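Local coordinates for protein neutral ceramidase (Pseudomonas aeruginosa, PDB 2ZWS) that hydrolyses the N-acyl bond of ceramides to give sphingosine and a free fatty acid, using a bound zinc ion, and also catalyses the reverse synthesis, at residues A[53-58]-A[83-88]; A[250-255]-A[273-278]. One frame throughout, in Å; residues are numbered along the deposited sequence. Where two conformers were deposited one is given.

Contact 1: residues A[53-58]-A[83-88]; sequences GRRLVY and PGVYDE
Arg55 and Tyr86 make the polar half of this contact, in which a side chain at the start of strand 55-61 reaches across to the loop that follows helix 68-81. Arg55 NH1 donates to Tyr86 OH over 2.9 Å. The bond is bent, with an N-H...O angle of 143°. The hydroxyl lies 17° out of the guanidinium plane. The arginine chain leaves the backbone extended and then bends at chi3, which brings NH1 round to the phenol oxygen. Guanidinium and ring planes are inclined by 52°, the arginine meeting the phenol at its oxygen end. The stronger partner of the arginine is Glu48 on the adjacent strand 41-49, which forms a salt bridge with NH2, while Tyr86 OH has a further, weak hydrogen bond with Gln138.

The apolar half is built on the same phenol. Arg55 CD rests 3.6 Å from Tyr86 CE2, and Val57 CG1 meets that same CE2 atom at 3.7 Å, the valine lying across the tyrosine. Val85 CG1 is placed over one face of the ring, displaced toward the rim, and also lies 3.7 Å from Arg55 NH1. Val91, Val46 and Ile134 add to the apolar surroundings of Tyr86.

Backbone polarity is met separately: the side-chain amide of Asn90 donates to both Arg55 O and Val85 O, tying loop to strand. The loop belongs to the beta-alpha-beta crossover from strand 55-61 through helix 68-81 to the parallel strand 91-95. The chemistry thus divides along the tyrosine. Its buried ring is held by aliphatic carbons, while its hydroxyl, accepting from an arginine whose charge is probably balanced chiefly by Glu48, gives loop and strand a polar link beside the aliphatic one.

Contact 2: residues A[250-255]-A[273-278]; sequences SPNLNL and GLRQFA
Arg275 reaches from helix 265-286 toward Asn252, Leu253 and Asn254, its chain extended from CG to NE so that the flat guanidinium arrives well beyond the helix surface. With chi1 at -70°, CG lies anti to the carbonyl carbon, and the straight run that follows spans a separation of 10.3 Å between Asn252 CA and Arg275 CA.

The two asparagines meet the guanidinium at different nitrogens and different inclinations. Asn252 presents ND2 near the guanidinium plane, at its edge, 3.8 Å from Arg275 NH1, with amide and guanidinium planes 60° apart. Donor faces donor here, and what reconciles them is a shared acceptor, since both nitrogens hydrogen-bond to Asn155 O. Asn254 is turned almost perpendicular, its amide plane 85° from the guanidinium; its OD1 stays 3.9 Å from Arg275 NH2 and is instead hydrogen-bonded to Lys256 N.

A single water supplies the hydrogen bonding between the segments. Lying in the guanidinium plane, it accepts from Arg275 NH2 at 3.2 Å and from Leu255 N at 3.0 Å, and donates to Leu253 O at 2.6 Å. One water thus satisfies the carbonyl of Leu253 and the N-H of Leu255 while linking both to the arginine. Glu271, one helical turn earlier, forms a salt bridge with NE, which restrains the same guanidinium.

The contact thus joins the exit of strand 249-251, which carries the probable nucleophile Ser250, to the flank of helix 265-286. That strand pairs antiparallel with strand 157-159, from whose approach Asn155 comes, and Pro251 packs on Ile272 of the same helix. Elsewhere around the helix, Leu274 and Phe277 pack on helix 218-231, which Pro251 also touches through Asn219, so strand end and both helices meet here.

How the contacts relate
Both segments of contact 1 precede those of contact 2 along the chain, and all four lie in the N-terminal ceramidase region. The contact centres are 35 Å apart, on opposite sides of the chain's centre; with nearest atoms about 12 Å from each other, they do not meet. The first belongs to the large mixed sheet, joining strand 55-61 to the connection between helix 68-81 and strand 91-95; the second joins the small antiparallel pair 157-159 and 249-251 to helix 265-286. They are thus separate contacts in different parts of that region. Each has a functionally assigned residue in one segment, though not among the touching ones: Asp87, inferred to bind substrate, and Ser250, the probable nucleophile.

Contact 1: residues A[53-58]-A[83-88]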
ATOM      1  N   GLY A  53      -3.811  -4.318  29.375  1.00 33.58           N
ATOM      2  CA  GLY A  53      -3.903  -4.792  27.970  1.00 31.70           C
ATOM      3  C   GLY A  53      -2.625  -5.411  27.462  1.00 29.08           C
ATOM      4  O   GLY A  53      -1.577  -4.784  27.494  1.00 29.37           O
ATOM      5  N   ARG A  54      -2.715  -6.532  26.759  1.00 27.91           N
ATOM      6  CA  ARG A  54      -3.592  -6.665  25.624  1.00 23.93           C
ATOM      7  C   ARG A  54      -3.381  -5.438  24.729  1.00 20.51           C
ATOM      8  O   ARG A  54      -3.978  -4.354  24.877  1.00 18.61           O
ATOM      9  CB  ARG A  54      -5.033  -7.026  25.926  1.00 24.93           C
ATOM     10  CG  ARG A  54      -5.176  -8.478  26.381  1.00 27.39           C
ATOM     11  CD  ARG A  54      -6.151  -9.266  25.504  1.00 36.08           C
ATOM     12  NE  ARG A  54      -6.023 -10.694  25.769  1.00 27.28           N
ATOM     13  CZ  ARG A  54      -5.613 -11.612  24.891  1.00 47.83           C
ATOM     14  NH1 ARG A  54      -5.310 -11.285  23.638  1.00 35.07           N
ATOM     15  NH2 ARG A  54      -5.528 -12.885  25.267  1.00 36.01           N
ATOM     16  N   ARG A  55      -2.426  -5.639  23.840  1.00 17.02           N
ATOM     17  CA  ARG A  55      -2.081  -4.672  22.841  1.00 15.42           C
ATOM     18  C   ARG A  55      -2.238  -5.314  21.450  1.00 13.92           C
ATOM     19  O   ARG A  55      -1.892  -6.481  21.259  1.00 12.55           O
ATOM     20  CB  ARG A  55      -0.637  -4.223  23.047  1.00 16.52           C
ATOM     21  CG  ARG A  55      -0.063  -3.395  21.934  1.00 17.68           C
ATOM     22  CD  ARG A  55       1.430  -3.093  22.174  1.00 17.28           C
ATOM     23  NE  ARG A  55       1.663  -2.335  23.409  1.00 22.29           N
ATOM     24  CZ  ARG A  55       2.799  -1.698  23.694  1.00 21.97           C
ATOM     25  NH1 ARG A  55       3.819  -1.705  22.842  1.00 23.44           N
ATOM     26  NH2 ARG A  55       2.909  -1.052  24.840  1.00 23.46           N
ATOM     27  N   LEU A  56      -2.751  -4.516  20.515  1.00 12.90           N
ATOM     28  CA  LEU A  56      -2.772  -4.823  19.102  1.00 12.45           C
ATOM     29  C   LEU A  56      -2.036  -3.722  18.360  1.00 12.40           C
ATOM     30  O   LEU A  56      -2.016  -2.576  18.810  1.00 12.64           O
ATOM     31  CB  LEU A  56      -4.222  -4.848  18.600  1.00 12.37           C
ATOM     32  CG  LEU A  56      -5.152  -5.888  19.252  1.00 13.86           C
ATOM     33  CD1 LEU A  56      -6.552  -5.637  18.748  1.00 14.82           C
ATOM     34  CD2 LEU A  56      -4.733  -7.309  18.954  1.00 15.11           C
ATOM     35  N   VAL A  57      -1.453  -4.062  17.217  1.00 11.46           N
ATOM     36  CA  VAL A  57      -0.970  -3.014  16.316  1.00 10.93           C
ATOM     37  C   VAL A  57      -1.415  -3.315  14.876  1.00 10.02           C
ATOM     38  O   VAL A  57      -1.283  -4.444  14.367  1.00 11.17           O
ATOM     39  CB  VAL A  57       0.569  -2.750  16.463  1.00 12.62           C
ATOM     40  CG1 VAL A  57       1.395  -3.992  16.149  1.00 14.10           C
ATOM     41  CG2 VAL A  57       0.997  -1.554  15.610  1.00 12.98           C
ATOM     42  N   TYR A  58      -1.965  -2.277  14.248  1.00  9.66           N
ATOM     43  CA  TYR A  58      -2.370  -2.303  12.852  1.00 10.66           C
ATOM     44  C   TYR A  58      -1.516  -1.288  12.088  1.00 10.46           C
ATOM     45  O   TYR A  58      -1.344  -0.154  12.545  1.00 10.94           O
ATOM     46  CB  TYR A  58      -3.863  -1.922  12.740  1.00 10.83           C
ATOM     47  CG  TYR A  58      -4.323  -1.679  11.339  1.00 12.29           C
ATOM     48  CD1 TYR A  58      -4.298  -0.395  10.778  1.00 10.57           C
ATOM     49  CD2 TYR A  58      -4.769  -2.741  10.567  1.00 12.81           C
ATOM     50  CE1 TYR A  58      -4.702  -0.165   9.470  1.00 11.50           C
ATOM     51  CE2 TYR A  58      -5.206  -2.536   9.246  1.00 12.43           C
ATOM     52  CZ  TYR A  58      -5.157  -1.249   8.710  1.00 12.47           C
ATOM     53  OH  TYR A  58      -5.576  -1.052   7.412  1.00 14.16           O
ATOM     54  N   PRO A  83      10.922  -8.349  22.862  1.00 25.10           N
ATOM     55  CA  PRO A  83      10.475  -9.722  23.099  1.00 25.52           C
ATOM     56  C   PRO A  83       9.264  -9.781  24.001  1.00 24.81           C
ATOM     57  O   PRO A  83       9.218  -9.069  25.013  1.00 25.33           O
ATOM     58  CB  PRO A  83      11.681 -10.394  23.778  1.00 25.67           C
ATOM     59  CG  PRO A  83      12.562  -9.290  24.227  1.00 26.21           C
ATOM     60  CD  PRO A  83      12.297  -8.109  23.345  1.00 26.06           C
ATOM     61  N   GLY A  84       8.294 -10.614  23.634  1.00 24.46           N
ATOM     62  CA  GLY A  84       7.084 -10.785  24.427  1.00 23.30           C
ATOM     63  C   GLY A  84       6.009  -9.745  24.177  1.00 22.31           C
ATOM     64  O   GLY A  84       4.893  -9.884  24.669  1.00 23.92           O
ATOM     65  N   VAL A  85       6.326  -8.714  23.397  1.00 20.20           N
ATOM     66  CA  VAL A  85       5.370  -7.637  23.164  1.00 18.91           C
ATOM     67  C   VAL A  85       4.523  -7.902  21.920  1.00 17.81           C
ATOM     68  O   VAL A  85       3.285  -7.775  21.950  1.00 16.98           O
ATOM     69  CB  VAL A  85       6.083  -6.283  23.020  1.00 18.93           C
ATOM     70  CG1 VAL A  85       5.078  -5.180  22.788  1.00 18.76           C
ATOM     71  CG2 VAL A  85       6.948  -5.952  24.285  1.00 18.99           C
ATOM     72  N   TYR A  86       5.208  -8.248  20.834  1.00 16.58           N
ATOM     73  CA  TYR A  86       4.560  -8.452  19.534  1.00 16.64           C
ATOM     74  C   TYR A  86       4.842  -9.832  19.006  1.00 16.71           C
ATOM     75  O   TYR A  86       5.931 -10.361  19.188  1.00 16.97           O
ATOM     76  CB  TYR A  86       5.068  -7.442  18.505  1.00 17.17           C
ATOM     77  CG  TYR A  86       4.816  -6.004  18.885  1.00 17.11           C
ATOM     78  CD1 TYR A  86       5.877  -5.152  19.218  1.00 17.04           C
ATOM     79  CD2 TYR A  86       3.525  -5.498  18.920  1.00 18.15           C
ATOM     80  CE1 TYR A  86       5.643  -3.836  19.572  1.00 18.15           C
ATOM     81  CE2 TYR A  86       3.277  -4.177  19.273  1.00 19.47           C
ATOM     82  CZ  TYR A  86       4.344  -3.352  19.589  1.00 18.18           C
ATOM     83  OH  TYR A  86       4.122  -2.035  19.960  1.00 19.11           O
ATOM     84  N   ASP A  87       3.847 -10.395  18.330  1.00 15.34           N
ATOM     85  CA  ASP A  87       4.068 -11.557  17.488  1.00 14.91           C
ATOM     86  C   ASP A  87       2.981 -11.655  16.401  1.00 14.08           C
ATOM     87  O   ASP A  87       2.231 -10.709  16.150  1.00 11.85           O
ATOM     88  CB  ASP A  87       4.179 -12.842  18.322  1.00 15.34           C
ATOM     89  CG  ASP A  87       2.900 -13.184  19.079  1.00 18.89           C
ATOM     90  OD1 ASP A  87       1.800 -12.691  18.731  1.00 17.03           O
ATOM     91  OD2 ASP A  87       2.996 -13.999  20.023  1.00 24.10           O
ATOM     92  N   GLU A  88       2.917 -12.789  15.720  1.00 14.01           N
ATOM     93  CA  GLU A  88       1.959 -12.910  14.625  0.50 13.70           C
ATOM     94  C   GLU A  88       0.519 -12.701  15.072  1.00 13.32           C
ATOM     95  O   GLU A  88      -0.324 -12.299  14.262  1.00 13.32           O
ATOM     96  CB  GLU A  88       2.081 -14.260  13.923  0.50 14.25           C
ATOM     97  CG  GLU A  88       2.171 -15.469  14.842  0.50 14.98           C
ATOM     98  CD  GLU A  88       3.608 -15.897  15.078  0.50 19.09           C
ATOM     99  OE1 GLU A  88       4.082 -16.840  14.398  0.50 22.93           O
ATOM    100  OE2 GLU A  88       4.279 -15.272  15.915  0.50 17.87           O
TER

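Contact 2: residues A[250-255]-A[273-278]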
ATOM      1  N   SER A 250     -12.428  -0.083  -9.619  1.00 14.01           N
ATOM      2  CA  SER A 250     -11.523   0.948 -10.122  1.00 15.40           C
ATOM      3  C   SER A 250     -11.969   2.336  -9.672  1.00 14.91           C
ATOM      4  O   SER A 250     -13.150   2.557  -9.333  1.00 14.01           O
ATOM      5  CB  SER A 250     -11.596   0.980 -11.652  1.00 16.77           C
ATOM      6  OG  SER A 250     -11.079  -0.204 -12.214  1.00 20.60           O
ATOM      7  N   PRO A 251     -11.063   3.321  -9.743  1.00 15.14           N
ATOM      8  CA  PRO A 251     -11.528   4.700  -9.534  1.00 15.13           C
ATOM      9  C   PRO A 251     -12.606   5.037 -10.571  1.00 15.52           C
ATOM     10  O   PRO A 251     -12.554   4.592 -11.750  1.00 16.92           O
ATOM     11  CB  PRO A 251     -10.275   5.548  -9.800  1.00 15.63           C
ATOM     12  CG  PRO A 251      -9.133   4.593  -9.549  1.00 17.40           C
ATOM     13  CD  PRO A 251      -9.614   3.253 -10.044  1.00 15.32           C
ATOM     14  N   ASN A 252     -13.582   5.810 -10.141  1.00 15.44           N
ATOM     15  CA  ASN A 252     -14.556   6.323 -11.088  1.00 15.81           C
ATOM     16  C   ASN A 252     -13.874   7.298 -12.049  1.00 16.27           C
ATOM     17  O   ASN A 252     -12.848   7.902 -11.702  1.00 16.34           O
ATOM     18  CB  ASN A 252     -15.643   7.053 -10.320  1.00 16.56           C
ATOM     19  CG  ASN A 252     -16.850   7.418 -11.185  1.00 16.21           C
ATOM     20  OD1 ASN A 252     -17.066   6.866 -12.289  1.00 18.42           O
ATOM     21  ND2 ASN A 252     -17.612   8.390 -10.713  1.00 17.77           N
ATOM     22  N   LEU A 253     -14.433   7.450 -13.257  1.00 16.40           N
ATOM     23  CA  LEU A 253     -14.019   8.525 -14.156  1.00 17.09           C
ATOM     24  C   LEU A 253     -14.123   9.886 -13.492  1.00 17.70           C
ATOM     25  O   LEU A 253     -15.044  10.136 -12.702  1.00 18.80           O
ATOM     26  CB  LEU A 253     -14.858   8.508 -15.437  1.00 17.69           C
ATOM     27  CG  LEU A 253     -14.716   7.292 -16.328  1.00 20.30           C
ATOM     28  CD1 LEU A 253     -15.702   7.458 -17.485  1.00 21.97           C
ATOM     29  CD2 LEU A 253     -13.283   7.076 -16.817  1.00 20.83           C
ATOM     30  N   ASN A 254     -13.172  10.767 -13.800  1.00 18.01           N
ATOM     31  CA  ASN A 254     -13.207  12.121 -13.257  1.00 18.23           C
ATOM     32  C   ASN A 254     -13.831  13.080 -14.258  1.00 17.92           C
ATOM     33  O   ASN A 254     -13.171  13.551 -15.196  1.00 18.60           O
ATOM     34  CB  ASN A 254     -11.809  12.599 -12.887  1.00 18.98           C
ATOM     35  CG  ASN A 254     -11.792  14.031 -12.420  1.00 20.26           C
ATOM     36  OD1 ASN A 254     -12.839  14.636 -12.139  1.00 20.38           O
ATOM     37  ND2 ASN A 254     -10.589  14.587 -12.309  1.00 20.18           N
ATOM     38  N   LEU A 255     -15.125  13.328 -14.082  1.00 18.16           N
ATOM     39  CA  LEU A 255     -15.869  14.194 -14.997  1.00 17.94           C
ATOM     40  C   LEU A 255     -16.204  15.536 -14.355  1.00 18.40           C
ATOM     41  O   LEU A 255     -17.140  16.212 -14.767  1.00 19.00           O
ATOM     42  CB  LEU A 255     -17.125  13.479 -15.511  1.00 17.23           C
ATOM     43  CG  LEU A 255     -16.831  12.161 -16.251  1.00 18.38           C
ATOM     44  CD1 LEU A 255     -18.150  11.500 -16.701  1.00 17.78           C
ATOM     45  CD2 LEU A 255     -15.887  12.341 -17.449  1.00 20.33           C
ATOM     46  N   GLY A 273      -8.852  10.962  -4.386  1.00 14.41           N
ATOM     47  CA  GLY A 273      -8.442  11.100  -2.990  1.00 14.44           C
ATOM     48  C   GLY A 273      -9.346  12.011  -2.197  1.00 14.03           C
ATOM     49  O   GLY A 273      -9.745  11.686  -1.072  1.00 14.39           O
ATOM     50  N   LEU A 274      -9.678  13.152  -2.774  1.00 13.97           N
ATOM     51  CA  LEU A 274     -10.563  14.098  -2.078  0.60 13.67           C
ATOM     52  C   LEU A 274     -11.949  13.519  -1.837  1.00 13.30           C
ATOM     53  O   LEU A 274     -12.548  13.788  -0.792  1.00 14.12           O
ATOM     54  CB  LEU A 274     -10.686  15.414  -2.833  0.60 13.52           C
ATOM     55  CG  LEU A 274      -9.455  16.310  -2.724  0.60 13.02           C
ATOM     56  CD1 LEU A 274      -9.611  17.499  -3.659  0.60 14.32           C
ATOM     57  CD2 LEU A 274      -9.211  16.782  -1.298  0.60 14.96           C
ATOM     58  N   ARG A 275     -12.465  12.738  -2.786  1.00 13.28           N
ATOM     59  CA  ARG A 275     -13.792  12.130  -2.598  1.00 12.88           C
ATOM     60  C   ARG A 275     -13.800  11.184  -1.399  1.00 13.22           C
ATOM     61  O   ARG A 275     -14.718  11.218  -0.569  1.00 14.21           O
ATOM     62  CB  ARG A 275     -14.255  11.414  -3.869  1.00 12.67           C
ATOM     63  CG  ARG A 275     -14.581  12.397  -4.982  1.00 13.13           C
ATOM     64  CD  ARG A 275     -14.960  11.703  -6.256  1.00 15.97           C
ATOM     65  NE  ARG A 275     -15.030  12.687  -7.336  1.00 18.67           N
ATOM     66  CZ  ARG A 275     -15.379  12.438  -8.594  1.00 17.48           C
ATOM     67  NH1 ARG A 275     -15.718  11.211  -8.985  1.00 18.76           N
ATOM     68  NH2 ARG A 275     -15.372  13.439  -9.476  1.00 18.22           N
ATOM     69  N   GLN A 276     -12.713  10.433  -1.249  1.00 12.99           N
ATOM     70  CA  GLN A 276     -12.574   9.514  -0.097  1.00 13.50           C
ATOM     71  C   GLN A 276     -12.389  10.292   1.184  1.00 13.39           C
ATOM     72  O   GLN A 276     -13.020   9.989   2.197  1.00 13.61           O
ATOM     73  CB  GLN A 276     -11.400   8.552  -0.287  1.00 13.80           C
ATOM     74  CG  GLN A 276     -11.650   7.587  -1.440  1.00 15.27           C
ATOM     75  CD  GLN A 276     -10.447   6.750  -1.722  1.00 14.67           C
ATOM     76  OE1 GLN A 276     -10.226   5.758  -1.051  1.00 15.48           O
ATOM     77  NE2 GLN A 276      -9.641   7.157  -2.695  1.00 16.03           N
ATOM     78  N   PHE A 277     -11.508  11.289   1.141  1.00 14.03           N
ATOM     79  CA  PHE A 277     -11.270  12.124   2.300  1.00 13.98           C
ATOM     80  C   PHE A 277     -12.579  12.736   2.805  1.00 14.62           C
ATOM     81  O   PHE A 277     -12.843  12.733   4.014  1.00 14.64           O
ATOM     82  CB  PHE A 277     -10.300  13.275   1.999  1.00 14.40           C
ATOM     83  CG  PHE A 277     -10.363  14.340   3.045  1.00 15.04           C
ATOM     84  CD1 PHE A 277      -9.763  14.141   4.279  1.00 15.33           C
ATOM     85  CD2 PHE A 277     -11.128  15.474   2.848  1.00 14.81           C
ATOM     86  CE1 PHE A 277      -9.892  15.099   5.319  1.00 16.04           C
ATOM     87  CE2 PHE A 277     -11.258  16.431   3.854  1.00 15.62           C
ATOM     88  CZ  PHE A 277     -10.655  16.242   5.098  1.00 16.47           C
ATOM     89  N   ALA A 278     -13.383  13.289   1.888  1.00 15.05           N
ATOM     90  CA  ALA A 278     -14.550  14.066   2.313  1.00 15.27           C
ATOM     91  C   ALA A 278     -15.518  13.169   3.086  1.00 14.88           C
ATOM     92  O   ALA A 278     -16.057  13.557   4.121  1.00 16.23           O
ATOM     93  CB  ALA A 278     -15.216  14.749   1.150  1.00 15.48           C
TER
HETATM   94  O   HOH W   1     -16.700  11.946 -11.934  1.00 16.03           O